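Local coordinates for Rpb7-binding protein seb1 (Schizosaccharomyces pombe 972h-, PDB 5MDT) that drives transcription termination by binding RNA polymerase II, most likely its C-terminal repeats through the CID described here, and nascent RNA, at residues 45-50 against 104-109; 49-54 against 60-65; 65-70 against 126-131; 85-90 against 95-100. All coordinates share one frame; numbering follows the deposited sequence.

Contact 1 of 4, residues 45-50 against 104-109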
loop_
_atom_site.group_PDB
_atom_site.type_symbol
_atom_site.label_atom_id
_atom_site.label_comp_id
_atom_site.label_asym_id
_atom_site.label_seq_id
_atom_site.Cartn_x
_atom_site.Cartn_y
_atom_site.Cartn_z
ATOM N N ALA A 45 -0.306 8.936 4.487
ATOM C CA ALA A 45 -0.851 8.961 5.861
ATOM C C ALA A 45 -2.341 8.556 5.876
ATOM O O ALA A 45 -2.775 7.880 6.815
ATOM C CB ALA A 45 -0.660 10.363 6.486
ATOM N N SER A 46 -3.134 8.985 4.883
ATOM C CA SER A 46 -4.556 8.596 4.826
ATOM C C SER A 46 -4.719 7.069 4.611
ATOM O O SER A 46 -5.599 6.457 5.215
ATOM C CB SER A 46 -5.292 9.393 3.748
ATOM O OG SER A 46 -5.574 10.706 4.215
ATOM N N VAL A 47 -3.853 6.439 3.783
ATOM C CA VAL A 47 -3.918 4.977 3.611
ATOM C C VAL A 47 -3.563 4.298 4.961
ATOM O O VAL A 47 -4.201 3.315 5.342
ATOM C CB VAL A 47 -2.945 4.559 2.498
ATOM C CG1 VAL A 47 -2.811 3.029 2.432
ATOM C CG2 VAL A 47 -3.407 5.132 1.163
ATOM N N TYR A 48 -2.530 4.797 5.660
ATOM C CA TYR A 48 -2.122 4.232 6.941
ATOM C C TYR A 48 -3.305 4.310 7.927
ATOM O O TYR A 48 -3.655 3.301 8.532
ATOM C CB TYR A 48 -0.899 5.006 7.486
ATOM C CG TYR A 48 -0.469 4.570 8.878
ATOM C CD1 TYR A 48 0.338 3.447 9.063
ATOM C CD2 TYR A 48 -0.964 5.209 10.012
ATOM C CE1 TYR A 48 0.725 3.034 10.343
ATOM C CE2 TYR A 48 -0.565 4.825 11.294
ATOM C CZ TYR A 48 0.262 3.725 11.455
ATOM O OH TYR A 48 0.625 3.366 12.733
ATOM N N LYS A 49 -3.961 5.481 8.031
ATOM C CA LYS A 49 -5.089 5.663 8.981
ATOM C C LYS A 49 -6.252 4.732 8.622
ATOM O O LYS A 49 -6.789 4.043 9.504
ATOM C CB LYS A 49 -5.559 7.120 8.993
ATOM C CG LYS A 49 -4.546 7.998 9.732
ATOM C CD LYS A 49 -4.881 9.509 9.616
ATOM C CE LYS A 49 -6.160 9.991 10.270
ATOM N NZ LYS A 49 -6.197 9.731 11.710
ATOM N N TYR A 50 -6.569 4.627 7.332
ATOM C CA TYR A 50 -7.641 3.716 6.912
ATOM C C TYR A 50 -7.293 2.278 7.255
ATOM O O TYR A 50 -8.115 1.589 7.866
ATOM C CB TYR A 50 -7.928 3.848 5.391
ATOM C CG TYR A 50 -8.881 2.765 4.903
ATOM C CD1 TYR A 50 -10.238 2.808 5.214
ATOM C CD2 TYR A 50 -8.415 1.679 4.160
ATOM C CE1 TYR A 50 -11.112 1.795 4.805
ATOM C CE2 TYR A 50 -9.276 0.643 3.777
ATOM C CZ TYR A 50 -10.624 0.718 4.089
ATOM O OH TYR A 50 -11.508 -0.273 3.748
ATOM N N ASP A 104 5.760 -2.318 6.409
ATOM C CA ASP A 104 5.953 -3.316 7.470
ATOM C C ASP A 104 4.797 -3.286 8.474
ATOM O O ASP A 104 4.253 -4.346 8.795
ATOM C CB ASP A 104 7.301 -3.138 8.198
ATOM C CG ASP A 104 8.527 -3.599 7.436
ATOM O OD1 ASP A 104 8.375 -4.048 6.271
ATOM O OD2 ASP A 104 9.641 -3.515 8.002
ATOM N N SER A 105 4.400 -2.069 8.932
ATOM C CA SER A 105 3.307 -1.873 9.904
ATOM C C SER A 105 1.991 -2.405 9.380
ATOM O O SER A 105 1.269 -3.070 10.133
ATOM C CB SER A 105 3.116 -0.386 10.240
ATOM O OG SER A 105 4.272 0.127 10.869
ATOM N N LEU A 106 1.646 -2.091 8.108
ATOM C CA LEU A 106 0.392 -2.558 7.548
ATOM C C LEU A 106 0.377 -4.073 7.348
ATOM O O LEU A 106 -0.662 -4.694 7.594
ATOM C CB LEU A 106 -0.004 -1.798 6.274
ATOM C CG LEU A 106 -0.123 -0.240 6.438
ATOM C CD1 LEU A 106 -0.869 0.347 5.248
ATOM C CD2 LEU A 106 -0.808 0.157 7.763
ATOM N N VAL A 107 1.525 -4.686 6.939
ATOM C CA VAL A 107 1.576 -6.167 6.822
ATOM C C VAL A 107 1.445 -6.795 8.206
ATOM O O VAL A 107 0.676 -7.747 8.389
ATOM C CB VAL A 107 2.798 -6.684 6.015
ATOM C CG1 VAL A 107 2.875 -8.223 6.024
ATOM C CG2 VAL A 107 2.754 -6.157 4.576
ATOM N N ALA A 108 2.162 -6.241 9.205
ATOM C CA ALA A 108 2.108 -6.765 10.578
ATOM C C ALA A 108 0.686 -6.709 11.134
ATOM O O ALA A 108 0.232 -7.666 11.737
ATOM C CB ALA A 108 3.053 -5.980 11.474
ATOM N N ASP A 109 -0.026 -5.610 10.886
ATOM C CA ASP A 109 -1.405 -5.401 11.326
ATOM C C ASP A 109 -2.330 -6.415 10.638
ATOM O O ASP A 109 -3.222 -6.973 11.283
ATOM C CB ASP A 109 -1.830 -3.966 10.980
ATOM C CG ASP A 109 -3.203 -3.571 11.461
ATOM O OD1 ASP A 109 -3.373 -3.397 12.690
ATOM O OD2 ASP A 109 -4.088 -3.347 10.605
HETATM O O HOH W 1 2.633 1.534 12.934
#
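S105 is the first residue of 104-109 to reach across, and it meets Y48 in two ways. Its CB lies at the edge of the tyrosine ring, near the ring plane, 4.2 Å from Y48 CE1. Its hydroxyl shares a water with the phenol: the water sits in the plane of the ring, 2.7 Å from Y48 OH and 3.0 Å from S105 OG, and closes this border of the contact with a polar bridge. L106 follows and supplies most of what 104-109 contributes. Its two methyls divide the work: CD2 comes in at a slant to the Y48 ring, 3.7 Å from Y48 CD1, while L106 CD1 packs 4.3 Å from V47 CG1. The ring gets there because Y48 holds CG opposite its backbone N (chi1 175°), which swings the aromatic end closer to the other helix than its CB direction would suggest. At the end of the segment, D109 forms a salt bridge with K59. The two backbones stay well apart, their axes 10.8 Å distant and 15° from parallel, and leave the bridging to side chains and one water. Helix 59-79 packs along the inner side of this pair, where L63 meets L106 and both I65 and I69 meet V47. Helix 4-16 adds F7 against V47, and the same phenylalanine reaches I69, so helix 4-16 packs on both helix 40-53 and helix 59-79.

Contact 2 of 4, residues 49-54 against 60-65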
loop_
_atom_site.group_PDB
_atom_site.type_symbol
_atom_site.label_atom_id
_atom_site.label_comp_id
_atom_site.label_asym_id
_atom_site.label_seq_id
_atom_site.Cartn_x
_atom_site.Cartn_y
_atom_site.Cartn_z
ATOM N N LYS A 49 -3.961 5.481 8.031
ATOM C CA LYS A 49 -5.089 5.663 8.981
ATOM C C LYS A 49 -6.252 4.732 8.622
ATOM O O LYS A 49 -6.789 4.043 9.504
ATOM C CB LYS A 49 -5.559 7.120 8.993
ATOM C CG LYS A 49 -4.546 7.998 9.732
ATOM C CD LYS A 49 -4.881 9.509 9.616
ATOM C CE LYS A 49 -6.160 9.991 10.270
ATOM N NZ LYS A 49 -6.197 9.731 11.710
ATOM N N TYR A 50 -6.569 4.627 7.332
ATOM C CA TYR A 50 -7.641 3.716 6.912
ATOM C C TYR A 50 -7.293 2.278 7.255
ATOM O O TYR A 50 -8.115 1.589 7.866
ATOM C CB TYR A 50 -7.928 3.848 5.391
ATOM C CG TYR A 50 -8.881 2.765 4.903
ATOM C CD1 TYR A 50 -10.238 2.808 5.214
ATOM C CD2 TYR A 50 -8.415 1.679 4.160
ATOM C CE1 TYR A 50 -11.112 1.795 4.805
ATOM C CE2 TYR A 50 -9.276 0.643 3.777
ATOM C CZ TYR A 50 -10.624 0.718 4.089
ATOM O OH TYR A 50 -11.508 -0.273 3.748
ATOM N N ALA A 51 -6.078 1.806 6.867
ATOM C CA ALA A 51 -5.706 0.399 7.123
ATOM C C ALA A 51 -5.777 0.042 8.600
ATOM O O ALA A 51 -6.256 -1.027 8.969
ATOM C CB ALA A 51 -4.313 0.130 6.602
ATOM N N LYS A 52 -5.351 0.961 9.451
ATOM C CA LYS A 52 -5.321 0.669 10.896
ATOM C C LYS A 52 -6.722 0.648 11.502
ATOM O O LYS A 52 -6.976 -0.183 12.362
ATOM C CB LYS A 52 -4.430 1.714 11.595
ATOM C CG LYS A 52 -2.925 1.573 11.270
ATOM C CD LYS A 52 -2.259 0.283 11.846
ATOM C CE LYS A 52 -2.029 0.399 13.333
ATOM N NZ LYS A 52 -1.475 -0.858 13.942
ATOM N N ARG A 53 -7.656 1.505 11.029
ATOM C CA ARG A 53 -9.015 1.518 11.619
ATOM C C ARG A 53 -9.975 0.543 10.972
ATOM O O ARG A 53 -11.020 0.250 11.541
ATOM C CB ARG A 53 -9.641 2.932 11.587
ATOM C CG ARG A 53 -10.091 3.408 10.202
ATOM C CD ARG A 53 -10.612 4.854 10.225
ATOM N NE ARG A 53 -11.280 5.161 8.954
ATOM C CZ ARG A 53 -10.755 5.898 7.980
ATOM N NH1 ARG A 53 -9.596 6.514 8.147
ATOM N NH2 ARG A 53 -11.433 6.078 6.847
ATOM N N ALA A 54 -9.658 0.084 9.767
ATOM C CA ALA A 54 -10.563 -0.745 8.989
ATOM C C ALA A 54 -10.977 -2.048 9.655
ATOM O O ALA A 54 -10.204 -2.592 10.447
ATOM C CB ALA A 54 -9.951 -1.019 7.612
ATOM N N LEU A 60 -6.839 -6.700 3.911
ATOM C CA LEU A 60 -6.291 -7.102 2.608
ATOM C C LEU A 60 -6.548 -6.042 1.548
ATOM O O LEU A 60 -5.609 -5.680 0.834
ATOM C CB LEU A 60 -6.822 -8.465 2.152
ATOM C CG LEU A 60 -6.301 -8.953 0.799
ATOM C CD1 LEU A 60 -4.790 -9.178 0.823
ATOM C CD2 LEU A 60 -7.018 -10.252 0.390
ATOM N N GLY A 61 -7.786 -5.532 1.474
ATOM C CA GLY A 61 -8.141 -4.475 0.511
ATOM C C GLY A 61 -7.267 -3.241 0.714
ATOM O O GLY A 61 -6.915 -2.555 -0.257
ATOM N N ALA A 62 -6.920 -2.912 1.977
ATOM C CA ALA A 62 -6.059 -1.752 2.250
ATOM C C ALA A 62 -4.636 -2.005 1.695
ATOM O O ALA A 62 -4.001 -1.084 1.180
ATOM C CB ALA A 62 -5.999 -1.483 3.752
ATOM N N LEU A 63 -4.164 -3.256 1.782
ATOM C CA LEU A 63 -2.866 -3.638 1.209
ATOM C C LEU A 63 -2.910 -3.587 -0.317
ATOM O O LEU A 63 -1.905 -3.209 -0.928
ATOM C CB LEU A 63 -2.413 -5.012 1.688
ATOM C CG LEU A 63 -1.946 -5.030 3.162
ATOM C CD1 LEU A 63 -1.646 -6.446 3.605
ATOM C CD2 LEU A 63 -0.710 -4.167 3.352
ATOM N N TYR A 64 -4.069 -3.914 -0.956
ATOM C CA TYR A 64 -4.171 -3.767 -2.415
ATOM C C TYR A 64 -4.097 -2.272 -2.803
ATOM O O TYR A 64 -3.547 -1.925 -3.855
ATOM C CB TYR A 64 -5.480 -4.360 -2.942
ATOM C CG TYR A 64 -5.526 -5.876 -2.912
ATOM C CD1 TYR A 64 -4.358 -6.634 -2.977
ATOM C CD2 TYR A 64 -6.741 -6.551 -2.904
ATOM C CE1 TYR A 64 -4.400 -8.036 -3.026
ATOM C CE2 TYR A 64 -6.795 -7.950 -2.943
ATOM C CZ TYR A 64 -5.622 -8.684 -3.000
ATOM O OH TYR A 64 -5.674 -10.056 -3.071
ATOM N N ILE A 65 -4.663 -1.390 -1.949
ATOM C CA ILE A 65 -4.570 0.066 -2.233
ATOM C C ILE A 65 -3.087 0.486 -2.138
ATOM O O ILE A 65 -2.592 1.161 -3.039
ATOM C CB ILE A 65 -5.471 0.881 -1.263
ATOM C CG1 ILE A 65 -6.952 0.619 -1.579
ATOM C CG2 ILE A 65 -5.147 2.425 -1.317
ATOM C CD1 ILE A 65 -7.854 1.015 -0.408
#
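The Y50 ring meets A62 obliquely, through its CD2 and CE2, with Y50 CE2 3.9 Å from A62 CB. Holding CG opposite the backbone N (chi1 171°) directs the ring across to the second helix, and the same CE2 lies 4.4 Å from I65 CD1, one turn further on. Beside the ring the approach is methyl to methyl: A51 CB and A62 CB point at one another and meet at 3.7 Å. With nothing longer than a methyl at this point, the CA atoms of A51 and A62 come to 5.3 Å, and the axes of the two short segments pass 9.3 Å apart, running nearly antiparallel at 165°.

The tyrosine is also held from its own segment. Just where the helix ends, A54 CB rests over one face of the Y50 ring, offset toward its rim. R53 NH2 comes to the ring edge in plane. The flat guanidinium of R53 in turn lies over Y50 CA and makes a salt bridge with E15 through NE.

K59, at the start of helix 59-79, donates to the carbonyl of A51. Together helices 40-53 and 59-79 form an alpha hairpin in the buried core: L14 of helix 4-16 touches both Y50 and I65, helix 23-35 brings I26 and L29 to I65, and L106 of helix 92-113 covers A51.

Contact 3 of 4, residues 65-70 against 126-131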
loop_
_atom_site.group_PDB
_atom_site.type_symbol
_atom_site.label_atom_id
_atom_site.label_comp_id
_atom_site.label_asym_id
_atom_site.label_seq_id
_atom_site.Cartn_x
_atom_site.Cartn_y
_atom_site.Cartn_z
ATOM N N ILE A 65 -4.663 -1.390 -1.949
ATOM C CA ILE A 65 -4.570 0.066 -2.233
ATOM C C ILE A 65 -3.087 0.486 -2.138
ATOM O O ILE A 65 -2.592 1.161 -3.039
ATOM C CB ILE A 65 -5.471 0.881 -1.263
ATOM C CG1 ILE A 65 -6.952 0.619 -1.579
ATOM C CG2 ILE A 65 -5.147 2.425 -1.317
ATOM C CD1 ILE A 65 -7.854 1.015 -0.408
ATOM N N LEU A 66 -2.411 0.116 -1.048
ATOM C CA LEU A 66 -0.996 0.400 -0.831
ATOM C C LEU A 66 -0.173 -0.112 -2.010
ATOM O O LEU A 66 0.672 0.616 -2.509
ATOM C CB LEU A 66 -0.494 -0.264 0.474
ATOM C CG LEU A 66 1.020 -0.167 0.746
ATOM C CD1 LEU A 66 1.458 1.297 0.974
ATOM C CD2 LEU A 66 1.408 -0.993 2.003
ATOM N N ASP A 67 -0.450 -1.350 -2.469
ATOM C CA ASP A 67 0.265 -1.951 -3.579
ATOM C C ASP A 67 0.158 -1.095 -4.833
ATOM O O ASP A 67 1.170 -0.810 -5.480
ATOM C CB ASP A 67 -0.296 -3.358 -3.857
ATOM C CG ASP A 67 0.227 -3.931 -5.163
ATOM O OD1 ASP A 67 1.470 -3.955 -5.348
ATOM O OD2 ASP A 67 -0.609 -4.248 -6.053
ATOM N N SER A 68 -1.068 -0.709 -5.186
ATOM C CA SER A 68 -1.296 0.060 -6.416
ATOM C C SER A 68 -0.629 1.435 -6.332
ATOM O O SER A 68 0.050 1.855 -7.271
ATOM C CB SER A 68 -2.786 0.215 -6.671
ATOM O OG SER A 68 -3.013 0.894 -7.895
ATOM N N ILE A 69 -0.763 2.092 -5.191
ATOM C CA ILE A 69 -0.165 3.419 -5.012
ATOM C C ILE A 69 1.377 3.375 -5.031
ATOM O O ILE A 69 1.974 4.174 -5.744
ATOM C CB ILE A 69 -0.747 4.070 -3.749
ATOM C CG1 ILE A 69 -2.214 4.506 -4.026
ATOM C CG2 ILE A 69 0.117 5.292 -3.347
ATOM C CD1 ILE A 69 -2.978 4.964 -2.815
ATOM N N VAL A 70 2.013 2.441 -4.279
ATOM C CA VAL A 70 3.481 2.362 -4.217
ATOM C C VAL A 70 4.081 2.054 -5.591
ATOM O O VAL A 70 5.025 2.730 -5.998
ATOM C CB VAL A 70 4.040 1.436 -3.096
ATOM C CG1 VAL A 70 3.781 -0.053 -3.375
ATOM C CG2 VAL A 70 5.530 1.697 -2.862
ATOM N N CYS A 126 4.159 -9.838 -2.224
ATOM C CA CYS A 126 5.621 -9.905 -2.105
ATOM C C CYS A 126 6.260 -10.317 -3.432
ATOM O O CYS A 126 7.281 -9.745 -3.809
ATOM C CB CYS A 126 6.035 -10.838 -0.975
ATOM S SG CYS A 126 5.465 -10.299 0.651
ATOM N N ASP A 127 5.636 -11.282 -4.141
ATOM C CA ASP A 127 6.087 -11.766 -5.449
ATOM C C ASP A 127 6.021 -10.636 -6.481
ATOM O O ASP A 127 6.975 -10.451 -7.239
ATOM C CB ASP A 127 5.212 -12.940 -5.926
ATOM C CG ASP A 127 5.430 -14.269 -5.223
ATOM O OD1 ASP A 127 6.493 -14.439 -4.583
ATOM O OD2 ASP A 127 4.552 -15.149 -5.336
ATOM N N ILE A 128 4.897 -9.877 -6.494
ATOM C CA ILE A 128 4.671 -8.738 -7.389
ATOM C C ILE A 128 5.757 -7.677 -7.158
ATOM O O ILE A 128 6.359 -7.192 -8.121
ATOM C CB ILE A 128 3.211 -8.198 -7.253
ATOM C CG1 ILE A 128 2.210 -9.197 -7.899
ATOM C CG2 ILE A 128 3.055 -6.778 -7.861
ATOM C CD1 ILE A 128 0.738 -9.004 -7.512
ATOM N N TRP A 129 6.032 -7.369 -5.879
ATOM C CA TRP A 129 7.042 -6.401 -5.451
ATOM C C TRP A 129 8.461 -6.850 -5.796
ATOM O O TRP A 129 9.293 -6.022 -6.154
ATOM C CB TRP A 129 6.896 -6.122 -3.952
ATOM C CG TRP A 129 5.595 -5.466 -3.602
ATOM C CD1 TRP A 129 4.848 -4.648 -4.402
ATOM C CD2 TRP A 129 4.942 -5.488 -2.328
ATOM N NE1 TRP A 129 3.753 -4.186 -3.715
ATOM C CE2 TRP A 129 3.790 -4.674 -2.434
ATOM C CE3 TRP A 129 5.192 -6.160 -1.114
ATOM C CZ2 TRP A 129 2.899 -4.494 -1.371
ATOM C CZ3 TRP A 129 4.322 -5.954 -0.046
ATOM C CH2 TRP A 129 3.183 -5.143 -0.187
ATOM N N GLU A 130 8.729 -8.151 -5.692
ATOM C CA GLU A 130 10.031 -8.724 -6.029
ATOM C C GLU A 130 10.307 -8.571 -7.531
ATOM O O GLU A 130 11.402 -8.151 -7.913
ATOM C CB GLU A 130 10.091 -10.196 -5.591
ATOM C CG GLU A 130 11.441 -10.861 -5.793
ATOM C CD GLU A 130 11.542 -12.196 -5.085
ATOM O OE1 GLU A 130 10.699 -13.081 -5.357
ATOM O OE2 GLU A 130 12.443 -12.342 -4.227
ATOM N N LYS A 131 9.298 -8.890 -8.365
ATOM C CA LYS A 131 9.347 -8.822 -9.825
ATOM C C LYS A 131 9.512 -7.371 -10.308
ATOM O O LYS A 131 10.253 -7.123 -11.264
ATOM C CB LYS A 131 8.070 -9.463 -10.409
ATOM C CG LYS A 131 8.058 -9.642 -11.925
ATOM C CD LYS A 131 6.663 -10.010 -12.416
ATOM C CE LYS A 131 6.571 -10.071 -13.921
ATOM N NZ LYS A 131 5.216 -10.489 -14.366
#
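D67 and W129 mark where the two backbones come nearest, with CA atoms 8.3 Å apart. The helical segments run almost parallel, 8° between their directions, but their axes are 11.6 Å distant, so side chains must span a wide gap. The indole of W129 does this with its NE1, which donates to D67 OD1 at 2.8 Å. The bond is bent, 132° at the hydrogen: the carboxylate oxygen lies well off the indole plane, while the donor meets it on the anti side and close to the carboxylate plane. D67 reaches out by placing CG opposite its backbone N (chi1 169°). The same OD1 also forms a salt bridge with R71 NE, so it takes two donors, while OD2 is hydrogen-bonded to a residue adjoining the segment. Apolar groups frame the bond. V70 CG1, in the cramped position between its backbone N and carbonyl carbon, lies 4.1 Å from W129 NE1, and I128 CG2 lies 4.1 Å from D67 OD1. A phenylalanine in place of W129 would probably leave D67 OD1 with R71 but without its indole donor, losing the one hydrogen bond between these segments. In related CIDs the polymerase peptide lies in a groove between helices that probably correspond to 23-35, 59-79 and 119-131, so this contact likely joins two of the groove's walls. F135 meets W129 edge-to-face and L140 of helix 137-150 also packs on it, while helix 92-113 reaches V70 through W96 and A99.

Contact 4 of 4, residues 85-90 against 95-100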
loop_
_atom_site.group_PDB
_atom_site.type_symbol
_atom_site.label_atom_id
_atom_site.label_comp_id
_atom_site.label_asym_id
_atom_site.label_seq_id
_atom_site.Cartn_x
_atom_site.Cartn_y
_atom_site.Cartn_z
ATOM N N GLU A 85 16.785 5.589 -3.033
ATOM C CA GLU A 85 17.836 5.806 -2.030
ATOM C C GLU A 85 17.997 7.290 -1.686
ATOM O O GLU A 85 18.258 7.619 -0.525
ATOM C CB GLU A 85 19.174 5.208 -2.486
ATOM C CG GLU A 85 19.463 3.836 -1.902
ATOM C CD GLU A 85 20.793 3.234 -2.322
ATOM O OE1 GLU A 85 21.708 3.162 -1.469
ATOM O OE2 GLU A 85 20.920 2.831 -3.500
ATOM N N ASN A 86 17.833 8.180 -2.689
ATOM C CA ASN A 86 17.897 9.637 -2.515
ATOM C C ASN A 86 16.576 10.252 -3.033
ATOM O O ASN A 86 16.539 10.778 -4.152
ATOM C CB ASN A 86 19.136 10.210 -3.213
ATOM C CG ASN A 86 20.416 9.605 -2.703
ATOM O OD1 ASN A 86 20.837 9.853 -1.566
ATOM N ND2 ASN A 86 21.032 8.756 -3.513
ATOM N N PRO A 87 15.456 10.124 -2.272
ATOM C CA PRO A 87 14.167 10.605 -2.792
ATOM C C PRO A 87 13.935 12.108 -2.760
ATOM O O PRO A 87 14.483 12.812 -1.910
ATOM C CB PRO A 87 13.147 9.874 -1.919
ATOM C CG PRO A 87 13.838 9.687 -0.629
ATOM C CD PRO A 87 15.292 9.496 -0.941
ATOM N N VAL A 88 13.095 12.584 -3.699
ATOM C CA VAL A 88 12.630 13.968 -3.783
ATOM C C VAL A 88 11.303 13.904 -3.025
ATOM O O VAL A 88 10.338 13.299 -3.510
ATOM C CB VAL A 88 12.457 14.495 -5.233
ATOM C CG1 VAL A 88 12.066 15.971 -5.230
ATOM C CG2 VAL A 88 13.724 14.283 -6.064
ATOM N N ASP A 89 11.292 14.460 -1.803
ATOM C CA ASP A 89 10.160 14.420 -0.874
ATOM C C ASP A 89 8.804 14.786 -1.498
ATOM O O ASP A 89 7.841 14.037 -1.326
ATOM C CB ASP A 89 10.461 15.295 0.354
ATOM C CG ASP A 89 11.662 14.820 1.162
ATOM O OD1 ASP A 89 11.879 13.582 1.241
ATOM O OD2 ASP A 89 12.381 15.682 1.726
ATOM N N ALA A 90 8.752 15.886 -2.275
ATOM C CA ALA A 90 7.517 16.362 -2.907
ATOM C C ALA A 90 7.236 15.714 -4.261
ATOM O O ALA A 90 6.322 16.149 -4.963
ATOM C CB ALA A 90 7.567 17.880 -3.062
ATOM N N GLY A 95 6.980 9.784 -2.483
ATOM C CA GLY A 95 5.790 8.964 -2.234
ATOM C C GLY A 95 6.126 7.487 -2.109
ATOM O O GLY A 95 5.587 6.795 -1.242
ATOM N N TRP A 96 7.037 6.996 -2.974
ATOM C CA TRP A 96 7.494 5.602 -2.991
ATOM C C TRP A 96 8.191 5.295 -1.641
ATOM O O TRP A 96 7.902 4.275 -1.016
ATOM C CB TRP A 96 8.462 5.445 -4.180
ATOM C CG TRP A 96 9.113 4.107 -4.406
ATOM C CD1 TRP A 96 8.838 2.924 -3.780
ATOM C CD2 TRP A 96 10.143 3.827 -5.361
ATOM N NE1 TRP A 96 9.646 1.928 -4.276
ATOM C CE2 TRP A 96 10.458 2.455 -5.249
ATOM C CE3 TRP A 96 10.840 4.611 -6.299
ATOM C CZ2 TRP A 96 11.461 1.850 -6.032
ATOM C CZ3 TRP A 96 11.815 4.007 -7.090
ATOM C CH2 TRP A 96 12.113 2.642 -6.954
ATOM N N CYS A 97 9.040 6.217 -1.170
ATOM C CA CYS A 97 9.747 6.105 0.107
ATOM C C CYS A 97 8.754 6.059 1.297
ATOM O O CYS A 97 8.849 5.166 2.140
ATOM C CB CYS A 97 10.749 7.246 0.254
ATOM S SG CYS A 97 11.580 7.302 1.860
ATOM N N LYS A 98 7.810 7.013 1.359
ATOM C CA LYS A 98 6.824 7.072 2.456
ATOM C C LYS A 98 5.944 5.829 2.443
ATOM O O LYS A 98 5.699 5.278 3.509
ATOM C CB LYS A 98 5.958 8.334 2.401
ATOM C CG LYS A 98 6.752 9.612 2.627
ATOM C CD LYS A 98 5.849 10.847 2.610
ATOM C CE LYS A 98 6.630 12.148 2.594
ATOM N NZ LYS A 98 7.266 12.433 1.267
ATOM N N ALA A 99 5.481 5.371 1.259
ATOM C CA ALA A 99 4.661 4.140 1.201
ATOM C C ALA A 99 5.483 2.924 1.699
ATOM O O ALA A 99 4.962 2.089 2.436
ATOM C CB ALA A 99 4.133 3.912 -0.213
ATOM N N ALA A 100 6.790 2.863 1.349
ATOM C CA ALA A 100 7.686 1.799 1.830
ATOM C C ALA A 100 7.767 1.823 3.367
ATOM O O ALA A 100 7.709 0.764 4.006
ATOM C CB ALA A 100 9.080 1.980 1.238
HETATM O O HOH W 2 10.142 11.271 1.590
#
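Apolar contact is confined to P87 and C97. The proline ring lies beside the cysteine, its CG 4.0 Å from C97 CB and 4.1 Å from C97 SG, so both atoms of the short side chain are touched by the same ring carbon. C97 CB faces the loop, and its sulfur stands opposite the backbone N (chi1 175°), which keeps it alongside the proline.

The polar part belongs to D89 and K98. One water links them: it donates to D89 OD1 at 2.9 Å and accepts from K98 NZ at 3.1 Å. The carboxylate and the ammonium are therefore joined through solvent, with D89 OD1 and K98 NZ 4.8 Å apart, near enough for their opposite charges probably to attract. The lysine chain runs extended until its last torsion, where a bend (chi4 74°) brings NZ within 3.1 Å of the carbonyl oxygen of D89. N40 completes this cluster, its OD1 accepting from K98 NZ and its ND2 donating to D89 O, which ties the loop and the lysine to the start of helix 40-53.

Backbone contact is slight, with D89 passing G95 in the first turn of the helix. S93 OG receives the amide of V88 a little earlier on. This is a connecting loop laid back over the opening turns of the helix it leads into, one of the links between successive helices in the all-helical CID fold.

Contacts 2 and 3 are buried, contact 1 is partly so, and contact 4 lies on the surface. Contacts 1 and 2 both use helix 40-53, one against helix 92-113 and the other against its sequence neighbour 59-79, and they touch through L106. Helix 59-79 also carries one side of contact 3, with I65 common to the segments of contacts 2 and 3, and V70 carries contact 3 on to the helix of contact 4. Chemistry follows place: methyl and ring packing in contact 2, one direct hydrogen bond inside contact 3, and water bridges at the more open contacts 1 and 4.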